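Low molecular weight protein-tyrosine-phosphatase yfkJ (Bacillus subtilis, PDB 4ETM) removes phosphate from phosphotyrosine-containing proteins as a low molecular weight protein tyrosine phosphatase and takes part in resistance to ethanol stress. Local coordinates at residues 31-42 against 156-167; 89-97 against 113-121. All coordinates share one frame; numbering follows the deposited sequence.

Contact 1: 31-42 against 156-167; sequences RSPMAEAIFRDL and IKTGCEQLLASI. With PO4 (phosphate ion), chain C.
I156 lies along the start of helix 31-42 and touches it with both branches: CG2 rests on A35, 3.6 Å from A35 CA, while CD1 reaches the first turn, 3.4 Å from R31 O. C160 is a knob in the hole formed by A35, I38, F39 and L42. Its CB faces the leucine and isoleucine methyls, and its SG sits 3.8 Å from F39 CB. F39 returns the knob. Its CG stands anti to the backbone N (chi1 176°), which carries the ring past the C160 side chain into the hole made by C160, L163, L164 and I167; F39 CE1 meets L163 CD2 obliquely, at 3.9 Å, and CZ meets the I167 CD1 methyl. F23 of strand 19-25 stacks edge-to-face with the same ring. L42 CB packs on the L164 CD2 methyl at 3.7 Å, and L42 CD1 lies against E161 CG. No hydrogen bond joins the two helices; the axes of the segments 31-42 and 156-167 cross at -50°, 9.4 Å apart at closest approach. The contact is apolar except at its R31 end, where the guanidinium turns away from helix 156-167 and meets a phosphate ion edge-on. R31 N and NE both donate to phosphate O4, the latter at 2.8 Å and nearly straight (173°), and NH2 donates to O3. G27 N, I29 N and C30 N also bind the ion, which probably comes from the crystallisation liquor and sits where the substrate phosphate probably binds. Knobs-into-holes packing here sets the helix after the P-loop against the C-terminal helix of the low molecular weight phosphatase fold.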
loop_
_atom_site.group_PDB
_atom_site.type_symbol
_atom_site.label_atom_id
_atom_site.label_comp_id
_atom_site.label_asym_id
_atom_site.label_seq_id
_atom_site.Cartn_x
_atom_site.Cartn_y
_atom_site.Cartn_z
ATOM N N ARG A 31 4.821 -3.386 15.307
ATOM C CA ARG A 31 4.046 -4.515 14.788
ATOM C C ARG A 31 4.852 -5.730 14.341
ATOM O O ARG A 31 4.610 -6.841 14.845
ATOM C CB ARG A 31 3.122 -4.061 13.654
ATOM C CG ARG A 31 1.997 -3.145 14.123
ATOM C CD ARG A 31 1.350 -2.436 12.960
ATOM N NE ARG A 31 2.273 -1.479 12.356
ATOM C CZ ARG A 31 2.045 -0.856 11.210
ATOM N NH1 ARG A 31 0.931 -1.091 10.525
ATOM N NH2 ARG A 31 2.960 -0.015 10.745
ATOM N N SER A 32 5.773 -5.545 13.395
ATOM C CA SER A 32 6.516 -6.684 12.871
ATOM C C SER A 32 7.379 -7.393 13.929
ATOM O O SER A 32 7.466 -8.617 13.896
ATOM C CB SER A 32 7.282 -6.377 11.576
ATOM O OG SER A 32 8.254 -5.367 11.769
ATOM N N PRO A 33 8.002 -6.651 14.863
ATOM C CA PRO A 33 8.710 -7.426 15.887
ATOM C C PRO A 33 7.742 -8.253 16.728
ATOM O O PRO A 33 8.070 -9.379 17.090
ATOM C CB PRO A 33 9.393 -6.345 16.739
ATOM C CG PRO A 33 9.547 -5.179 15.796
ATOM C CD PRO A 33 8.285 -5.204 14.991
ATOM N N MET A 34 6.558 -7.712 17.016
ATOM C CA MET A 34 5.568 -8.456 17.802
ATOM C C MET A 34 5.153 -9.702 17.035
ATOM O O MET A 34 5.011 -10.774 17.617
ATOM C CB MET A 34 4.344 -7.595 18.105
ATOM C CG MET A 34 3.404 -8.211 19.123
ATOM S SD MET A 34 1.836 -7.338 19.392
ATOM C CE MET A 34 2.371 -5.774 20.077
ATOM N N ALA A 35 4.983 -9.552 15.722
ATOM C CA ALA A 35 4.566 -10.677 14.897
ATOM C C ALA A 35 5.674 -11.718 14.816
ATOM O O ALA A 35 5.423 -12.911 14.985
ATOM C CB ALA A 35 4.164 -10.220 13.520
ATOM N N GLU A 36 6.893 -11.257 14.558
ATOM C CA GLU A 36 8.055 -12.142 14.551
ATOM C C GLU A 36 8.130 -13.022 15.815
ATOM O O GLU A 36 8.201 -14.257 15.728
ATOM C CB GLU A 36 9.344 -11.321 14.374
ATOM C CG GLU A 36 10.581 -12.202 14.189
ATOM C CD GLU A 36 11.881 -11.485 14.453
ATOM O OE1 GLU A 36 12.863 -12.185 14.804
ATOM O OE2 GLU A 36 11.937 -10.246 14.298
ATOM N N ALA A 37 8.094 -12.390 16.980
ATOM C CA ALA A 37 8.210 -13.094 18.252
ATOM C C ALA A 37 7.039 -14.035 18.477
ATOM O O ALA A 37 7.223 -15.177 18.896
ATOM C CB ALA A 37 8.307 -12.098 19.388
ATOM N N ILE A 38 5.827 -13.555 18.213
ATOM C CA ILE A 38 4.636 -14.371 18.431
ATOM C C ILE A 38 4.609 -15.562 17.485
ATOM O O ILE A 38 4.362 -16.691 17.901
ATOM C CB ILE A 38 3.348 -13.534 18.261
ATOM C CG1 ILE A 38 3.170 -12.615 19.466
ATOM C CG2 ILE A 38 2.130 -14.433 18.099
ATOM C CD1 ILE A 38 1.936 -11.732 19.370
ATOM N N PHE A 39 4.878 -15.307 16.211
ATOM C CA PHE A 39 4.873 -16.367 15.214
ATOM C C PHE A 39 5.921 -17.421 15.531
ATOM O O PHE A 39 5.677 -18.624 15.374
ATOM C CB PHE A 39 5.116 -15.783 13.826
ATOM C CG PHE A 39 5.213 -16.807 12.759
ATOM C CD1 PHE A 39 4.078 -17.259 12.108
ATOM C CD2 PHE A 39 6.442 -17.325 12.396
ATOM C CE1 PHE A 39 4.175 -18.204 11.113
ATOM C CE2 PHE A 39 6.542 -18.275 11.406
ATOM C CZ PHE A 39 5.411 -18.705 10.760
ATOM N N ARG A 40 7.096 -16.974 15.969
ATOM C CA ARG A 40 8.166 -17.898 16.341
ATOM C C ARG A 40 7.703 -18.802 17.475
ATOM O O ARG A 40 7.952 -20.011 17.450
ATOM C CB ARG A 40 9.429 -17.132 16.740
ATOM C CG ARG A 40 10.425 -17.953 17.542
ATOM C CD ARG A 40 11.858 -17.490 17.323
ATOM N NE ARG A 40 12.049 -16.085 17.638
ATOM C CZ ARG A 40 12.380 -15.145 16.756
ATOM N NH1 ARG A 40 12.590 -15.440 15.480
ATOM N NH2 ARG A 40 12.521 -13.901 17.165
ATOM N N ASP A 41 7.024 -18.214 18.455
ATOM C CA ASP A 41 6.499 -18.957 19.593
ATOM C C ASP A 41 5.471 -20.006 19.171
ATOM O O ASP A 41 5.503 -21.149 19.651
ATOM C CB ASP A 41 5.882 -17.996 20.614
ATOM C CG ASP A 41 5.443 -18.700 21.878
ATOM O OD1 ASP A 41 6.330 -19.156 22.632
ATOM O OD2 ASP A 41 4.217 -18.793 22.121
ATOM N N LEU A 42 4.554 -19.617 18.291
ATOM C CA LEU A 42 3.558 -20.540 17.757
ATOM C C LEU A 42 4.205 -21.702 17.009
ATOM O O LEU A 42 3.824 -22.853 17.209
ATOM C CB LEU A 42 2.563 -19.831 16.841
ATOM C CG LEU A 42 1.645 -18.805 17.509
ATOM C CD1 LEU A 42 0.594 -18.293 16.519
ATOM C CD2 LEU A 42 0.983 -19.410 18.731
ATOM N N ILE A 156 -2.552 -9.543 15.863
ATOM C CA ILE A 156 -1.354 -10.236 15.437
ATOM C C ILE A 156 -1.365 -11.687 15.925
ATOM O O ILE A 156 -0.874 -12.571 15.219
ATOM C CB ILE A 156 -0.089 -9.479 15.848
ATOM C CG1 ILE A 156 0.067 -8.239 14.964
ATOM C CG2 ILE A 156 1.124 -10.359 15.721
ATOM C CD1 ILE A 156 1.306 -7.390 15.292
ATOM N N LYS A 157 -1.965 -11.941 17.093
ATOM C CA LYS A 157 -2.123 -13.323 17.543
ATOM C C LYS A 157 -2.948 -14.160 16.573
ATOM O O LYS A 157 -2.503 -15.217 16.145
ATOM C CB LYS A 157 -2.712 -13.398 18.952
ATOM C CG LYS A 157 -1.699 -13.077 20.039
ATOM C CD LYS A 157 -2.320 -13.061 21.418
ATOM C CE LYS A 157 -2.769 -14.442 21.844
ATOM N NZ LYS A 157 -3.345 -14.407 23.215
ATOM N N THR A 158 -4.139 -13.687 16.228
ATOM C CA THR A 158 -5.009 -14.439 15.328
ATOM C C THR A 158 -4.398 -14.552 13.930
ATOM O O THR A 158 -4.469 -15.601 13.284
ATOM C CB THR A 158 -6.427 -13.833 15.255
ATOM O OG1 THR A 158 -6.370 -12.509 14.720
ATOM C CG2 THR A 158 -7.034 -13.777 16.635
ATOM N N GLY A 159 -3.776 -13.476 13.475
ATOM C CA GLY A 159 -3.173 -13.488 12.161
ATOM C C GLY A 159 -2.062 -14.519 12.080
ATOM O O GLY A 159 -1.982 -15.261 11.101
ATOM N N CYS A 160 -1.193 -14.548 13.087
ATOM C CA CYS A 160 -0.074 -15.490 13.099
ATOM C C CYS A 160 -0.545 -16.933 13.191
ATOM O O CYS A 160 0.063 -17.827 12.597
ATOM C CB CYS A 160 0.894 -15.189 14.235
ATOM S SG CYS A 160 1.923 -13.732 13.961
ATOM N N GLU A 161 -1.621 -17.153 13.942
ATOM C CA GLU A 161 -2.227 -18.475 14.034
ATOM C C GLU A 161 -2.683 -18.975 12.669
ATOM O O GLU A 161 -2.366 -20.102 12.277
ATOM C CB GLU A 161 -3.402 -18.461 15.022
ATOM C CG GLU A 161 -2.960 -18.402 16.469
ATOM C CD GLU A 161 -4.100 -18.134 17.428
ATOM O OE1 GLU A 161 -5.273 -18.319 17.031
ATOM O OE2 GLU A 161 -3.816 -17.737 18.580
ATOM N N GLN A 162 -3.432 -18.144 11.952
ATOM C CA GLN A 162 -3.948 -18.515 10.639
ATOM C C GLN A 162 -2.818 -18.646 9.631
ATOM O O GLN A 162 -2.817 -19.561 8.810
ATOM C CB GLN A 162 -4.950 -17.472 10.142
ATOM C CG GLN A 162 -6.182 -17.374 11.002
ATOM C CD GLN A 162 -6.891 -18.692 11.091
ATOM O OE1 GLN A 162 -6.875 -19.475 10.143
ATOM N NE2 GLN A 162 -7.507 -18.961 12.236
ATOM N N LEU A 163 -1.870 -17.713 9.686
ATOM C CA LEU A 163 -0.709 -17.753 8.799
ATOM C C LEU A 163 0.042 -19.067 8.948
ATOM O O LEU A 163 0.296 -19.752 7.959
ATOM C CB LEU A 163 0.250 -16.591 9.091
ATOM C CG LEU A 163 1.582 -16.680 8.323
ATOM C CD1 LEU A 163 1.383 -16.664 6.811
ATOM C CD2 LEU A 163 2.511 -15.550 8.755
ATOM N N LEU A 164 0.383 -19.422 10.186
ATOM C CA LEU A 164 1.070 -20.690 10.450
ATOM C C LEU A 164 0.290 -21.901 9.920
ATOM O O LEU A 164 0.884 -22.817 9.351
ATOM C CB LEU A 164 1.389 -20.846 11.940
ATOM C CG LEU A 164 2.082 -22.146 12.375
ATOM C CD1 LEU A 164 3.340 -22.422 11.550
ATOM C CD2 LEU A 164 2.426 -22.083 13.861
ATOM N N ALA A 165 -1.031 -21.896 10.082
ATOM C CA ALA A 165 -1.865 -22.995 9.587
ATOM C C ALA A 165 -1.836 -23.088 8.061
ATOM O O ALA A 165 -1.810 -24.186 7.495
ATOM C CB ALA A 165 -3.304 -22.851 10.086
ATOM N N SER A 166 -1.835 -21.927 7.409
ATOM C CA SER A 166 -1.795 -21.825 5.953
ATOM C C SER A 166 -0.461 -22.364 5.440
ATOM O O SER A 166 -0.411 -23.096 4.450
ATOM C CB SER A 166 -1.991 -20.364 5.523
ATOM O OG SER A 166 -1.793 -20.203 4.130
ATOM N N ILE A 167 0.618 -22.010 6.125
ATOM C CA ILE A 167 1.936 -22.518 5.768
ATOM C C ILE A 167 2.025 -24.031 5.994
ATOM O O ILE A 167 2.588 -24.754 5.168
ATOM C CB ILE A 167 3.053 -21.794 6.543
ATOM C CG1 ILE A 167 2.992 -20.288 6.273
ATOM C CG2 ILE A 167 4.406 -22.329 6.151
ATOM C CD1 ILE A 167 3.978 -19.460 7.070
HETATM P P PO4 C . 5.629 0.029 13.548
HETATM O O1 PO4 C . 5.221 1.308 14.253
HETATM O O2 PO4 C . 7.029 -0.270 13.974
HETATM O O3 PO4 C . 5.530 0.233 12.068
HETATM O O4 PO4 C . 4.631 -1.066 13.874
#

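Contact 2: 89-97 against 113-121; sequences RQVSEQDLD and LRSMAGFKN
K120 reaches across to D97 in a salt bridge, its NZ donating to D97 OD2 at 2.8 Å on the syn side, 30° out of the carboxylate plane. The bend at the end of the lysine (chi4 -65°) turns NZ to the acid, while CD packs on the L96 CD1 methyl. E93 OE2, 4.7 Å from K120 NZ, may add to the attraction without touching. D97 OD1 faces two waters that lead to the N121 backbone: one accepts from N121 N but reaches OD1 only weakly, and the second lies 2.7 Å from N121 O. L96 O is bonded to H124 NE2. R89 grips D95 end-on, both bonds 2.9 Å: NH1 meets OD2 on the syn side, NH2 meets OD1 from well above the carboxylate plane, a twisted grip. S92 N adds a bond to OD2 on the anti side. R89 NH2 also pairs with D55. The M116 side chain passes E93 in the opposite direction and ends with CE 3.5 Å from V91 CG1. L96 CD1 presses on A117, 3.5 Å from its CA. A type II' turn from A117 to K120, closed by K120 N donating to A117 O, has G118 at positive phi. The segment of helix 93-98 crosses that of helix 107-117 at -94°: 89-97 belongs to the connection from strand 52-58 to 101-104, and 113-121 to the beta-alpha-beta crossover from 101-104 to 125-127, L96 and L113 both packing on I102 and I125.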
loop_
_atom_site.group_PDB
_atom_site.type_symbol
_atom_site.label_atom_id
_atom_site.label_comp_id
_atom_site.label_asym_id
_atom_site.label_seq_id
_atom_site.Cartn_x
_atom_site.Cartn_y
_atom_site.Cartn_z
ATOM N N ARG A 89 15.610 -3.147 11.655
ATOM C CA ARG A 89 16.367 -3.025 10.414
ATOM C C ARG A 89 15.425 -2.641 9.292
ATOM O O ARG A 89 14.209 -2.820 9.399
ATOM C CB ARG A 89 17.100 -4.324 10.074
ATOM C CG ARG A 89 16.256 -5.381 9.362
ATOM C CD ARG A 89 17.118 -6.615 9.070
ATOM N NE ARG A 89 16.371 -7.742 8.522
ATOM C CZ ARG A 89 16.116 -7.906 7.227
ATOM N NH1 ARG A 89 16.535 -7.005 6.335
ATOM N NH2 ARG A 89 15.436 -8.964 6.824
ATOM N N GLN A 90 15.980 -2.095 8.220
ATOM C CA GLN A 90 15.180 -1.627 7.109
ATOM C C GLN A 90 15.222 -2.677 6.010
ATOM O O GLN A 90 16.281 -3.192 5.682
ATOM C CB GLN A 90 15.726 -0.300 6.589
ATOM C CG GLN A 90 14.926 0.322 5.453
ATOM C CD GLN A 90 15.347 1.750 5.173
ATOM O OE1 GLN A 90 16.523 2.098 5.289
ATOM N NE2 GLN A 90 14.396 2.585 4.804
ATOM N N VAL A 91 14.065 -2.986 5.445
ATOM C CA VAL A 91 13.976 -3.979 4.387
ATOM C C VAL A 91 14.724 -3.525 3.127
ATOM O O VAL A 91 14.838 -2.337 2.846
ATOM C CB VAL A 91 12.508 -4.265 4.050
ATOM C CG1 VAL A 91 11.885 -3.062 3.350
ATOM C CG2 VAL A 91 12.381 -5.535 3.220
ATOM N N SER A 92 15.246 -4.490 2.384
ATOM C CA SER A 92 15.973 -4.191 1.162
ATOM C C SER A 92 15.486 -5.099 0.047
ATOM O O SER A 92 14.745 -6.062 0.292
ATOM C CB SER A 92 17.471 -4.363 1.375
ATOM O OG SER A 92 17.781 -5.701 1.691
ATOM N N GLU A 93 15.901 -4.779 -1.177
ATOM C CA GLU A 93 15.535 -5.570 -2.349
ATOM C C GLU A 93 15.895 -7.039 -2.195
ATOM O O GLU A 93 15.142 -7.916 -2.617
ATOM C CB GLU A 93 16.206 -5.014 -3.606
ATOM C CG GLU A 93 15.731 -3.630 -4.010
ATOM C CD GLU A 93 16.077 -3.304 -5.450
ATOM O OE1 GLU A 93 15.770 -2.177 -5.899
ATOM O OE2 GLU A 93 16.648 -4.178 -6.133
ATOM N N GLN A 94 17.049 -7.311 -1.594
ATOM C CA GLN A 94 17.510 -8.691 -1.450
ATOM C C GLN A 94 16.591 -9.535 -0.558
ATOM O O GLN A 94 16.495 -10.749 -0.732
ATOM C CB GLN A 94 18.958 -8.736 -0.949
ATOM C CG GLN A 94 19.610 -10.110 -1.050
ATOM C CD GLN A 94 19.594 -10.657 -2.469
ATOM O OE1 GLN A 94 19.925 -9.949 -3.425
ATOM N NE2 GLN A 94 19.195 -11.919 -2.616
ATOM N N ASP A 95 15.914 -8.891 0.386
ATOM C CA ASP A 95 14.951 -9.577 1.230
ATOM C C ASP A 95 13.821 -10.201 0.406
ATOM O O ASP A 95 13.284 -11.243 0.774
ATOM C CB ASP A 95 14.346 -8.614 2.258
ATOM C CG ASP A 95 15.310 -8.254 3.377
ATOM O OD1 ASP A 95 15.927 -9.166 3.967
ATOM O OD2 ASP A 95 15.427 -7.050 3.681
ATOM N N LEU A 96 13.455 -9.551 -0.695
ATOM C CA LEU A 96 12.377 -10.052 -1.542
ATOM C C LEU A 96 12.709 -11.449 -2.065
ATOM O O LEU A 96 11.864 -12.337 -2.054
ATOM C CB LEU A 96 12.118 -9.098 -2.715
ATOM C CG LEU A 96 11.776 -7.652 -2.358
ATOM C CD1 LEU A 96 11.734 -6.800 -3.612
ATOM C CD2 LEU A 96 10.463 -7.576 -1.626
ATOM N N ASP A 97 13.945 -11.647 -2.493
ATOM C CA ASP A 97 14.336 -12.924 -3.074
ATOM C C ASP A 97 14.678 -13.953 -1.995
ATOM O O ASP A 97 14.606 -15.153 -2.235
ATOM C CB ASP A 97 15.526 -12.739 -4.017
ATOM C CG ASP A 97 15.166 -11.957 -5.275
ATOM O OD1 ASP A 97 13.980 -11.966 -5.680
ATOM O OD2 ASP A 97 16.077 -11.340 -5.871
ATOM N N LEU A 113 6.620 -2.022 -0.537
ATOM C CA LEU A 113 7.409 -3.151 -1.014
ATOM C C LEU A 113 7.305 -3.222 -2.542
ATOM O O LEU A 113 8.257 -3.596 -3.220
ATOM C CB LEU A 113 6.971 -4.464 -0.343
ATOM C CG LEU A 113 7.268 -4.580 1.160
ATOM C CD1 LEU A 113 6.457 -5.688 1.820
ATOM C CD2 LEU A 113 8.748 -4.803 1.426
ATOM N N ARG A 114 6.162 -2.809 -3.081
ATOM C CA ARG A 114 5.960 -2.842 -4.535
ATOM C C ARG A 114 6.827 -1.823 -5.264
ATOM O O ARG A 114 7.331 -2.088 -6.352
ATOM C CB ARG A 114 4.487 -2.611 -4.882
ATOM C CG ARG A 114 3.517 -3.706 -4.421
ATOM C CD ARG A 114 2.220 -3.647 -5.236
ATOM N NE ARG A 114 1.189 -4.529 -4.695
ATOM C CZ ARG A 114 1.189 -5.852 -4.834
ATOM N NH1 ARG A 114 2.164 -6.452 -5.506
ATOM N NH2 ARG A 114 0.213 -6.579 -4.297
ATOM N N SER A 115 6.970 -0.650 -4.660
ATOM C CA SER A 115 7.851 0.397 -5.155
ATOM C C SER A 115 9.321 -0.046 -5.115
ATOM O O SER A 115 10.152 0.439 -5.884
ATOM C CB SER A 115 7.659 1.664 -4.302
ATOM O OG SER A 115 8.414 2.766 -4.787
ATOM N N MET A 116 9.632 -0.974 -4.220
ATOM C CA MET A 116 11.010 -1.415 -4.007
ATOM C C MET A 116 11.399 -2.556 -4.940
ATOM O O MET A 116 12.570 -2.776 -5.208
ATOM C CB MET A 116 11.167 -1.869 -2.554
ATOM C CG MET A 116 12.501 -2.486 -2.201
ATOM S SD MET A 116 12.447 -2.978 -0.478
ATOM C CE MET A 116 11.524 -1.591 0.171
ATOM N N ALA A 117 10.403 -3.271 -5.440
ATOM C CA ALA A 117 10.616 -4.567 -6.076
ATOM C C ALA A 117 11.189 -4.533 -7.493
ATOM O O ALA A 117 11.801 -5.508 -7.933
ATOM C CB ALA A 117 9.323 -5.346 -6.065
ATOM N N GLY A 118 10.988 -3.432 -8.211
ATOM C CA GLY A 118 11.443 -3.358 -9.589
ATOM C C GLY A 118 10.837 -4.469 -10.425
ATOM O O GLY A 118 9.611 -4.603 -10.481
ATOM N N PHE A 119 11.687 -5.292 -11.039
ATOM C CA PHE A 119 11.216 -6.376 -11.897
ATOM C C PHE A 119 11.037 -7.686 -11.133
ATOM O O PHE A 119 10.593 -8.682 -11.695
ATOM C CB PHE A 119 12.168 -6.586 -13.076
ATOM C CG PHE A 119 12.348 -5.368 -13.935
ATOM C CD1 PHE A 119 11.434 -5.063 -14.924
ATOM C CD2 PHE A 119 13.426 -4.519 -13.742
ATOM C CE1 PHE A 119 11.591 -3.939 -15.712
ATOM C CE2 PHE A 119 13.593 -3.390 -14.534
ATOM C CZ PHE A 119 12.670 -3.100 -15.513
ATOM N N LYS A 120 11.393 -7.678 -9.852
ATOM C CA LYS A 120 11.317 -8.882 -9.032
ATOM C C LYS A 120 9.881 -9.333 -8.793
ATOM O O LYS A 120 8.952 -8.514 -8.737
ATOM C CB LYS A 120 12.012 -8.665 -7.693
ATOM C CG LYS A 120 13.498 -8.417 -7.793
ATOM C CD LYS A 120 14.076 -8.056 -6.429
ATOM C CE LYS A 120 15.538 -7.645 -6.531
ATOM N NZ LYS A 120 16.414 -8.762 -6.979
ATOM N N ASN A 121 9.705 -10.640 -8.646
ATOM C CA ASN A 121 8.398 -11.195 -8.329
ATOM C C ASN A 121 7.878 -10.726 -6.965
ATOM O O ASN A 121 8.620 -10.669 -5.985
ATOM C CB ASN A 121 8.449 -12.719 -8.382
ATOM C CG ASN A 121 7.085 -13.336 -8.562
ATOM O OD1 ASN A 121 6.409 -13.659 -7.588
ATOM N ND2 ASN A 121 6.670 -13.503 -9.815
HETATM O O HOH W 1 12.259 -12.182 -8.664
HETATM O O HOH W 2 10.986 -11.585 -5.213
#

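Overall arrangement
Contact 2 falls within the 113 residues that separate the two segments of contact 1, and both belong to one domain built round a parallel four-stranded sheet. Their centres are 21 Å apart and their nearest atoms about 7 Å, so they do not touch; strand 19-25 is shared ground, with A35 and L163 packing on F23 and V91 and D95 on L22. Contact 1 reaches the active site and its phosphate ion through R31, whose side chain lies about 4 Å from that of the nucleophile C25 and about 3 Å from that of the proton donor D142. Contact 2 stands farther off, the L113 side chain being about 9 Å from that of C25, and borders the second subunit, where R114 pairs with E108 of that chain.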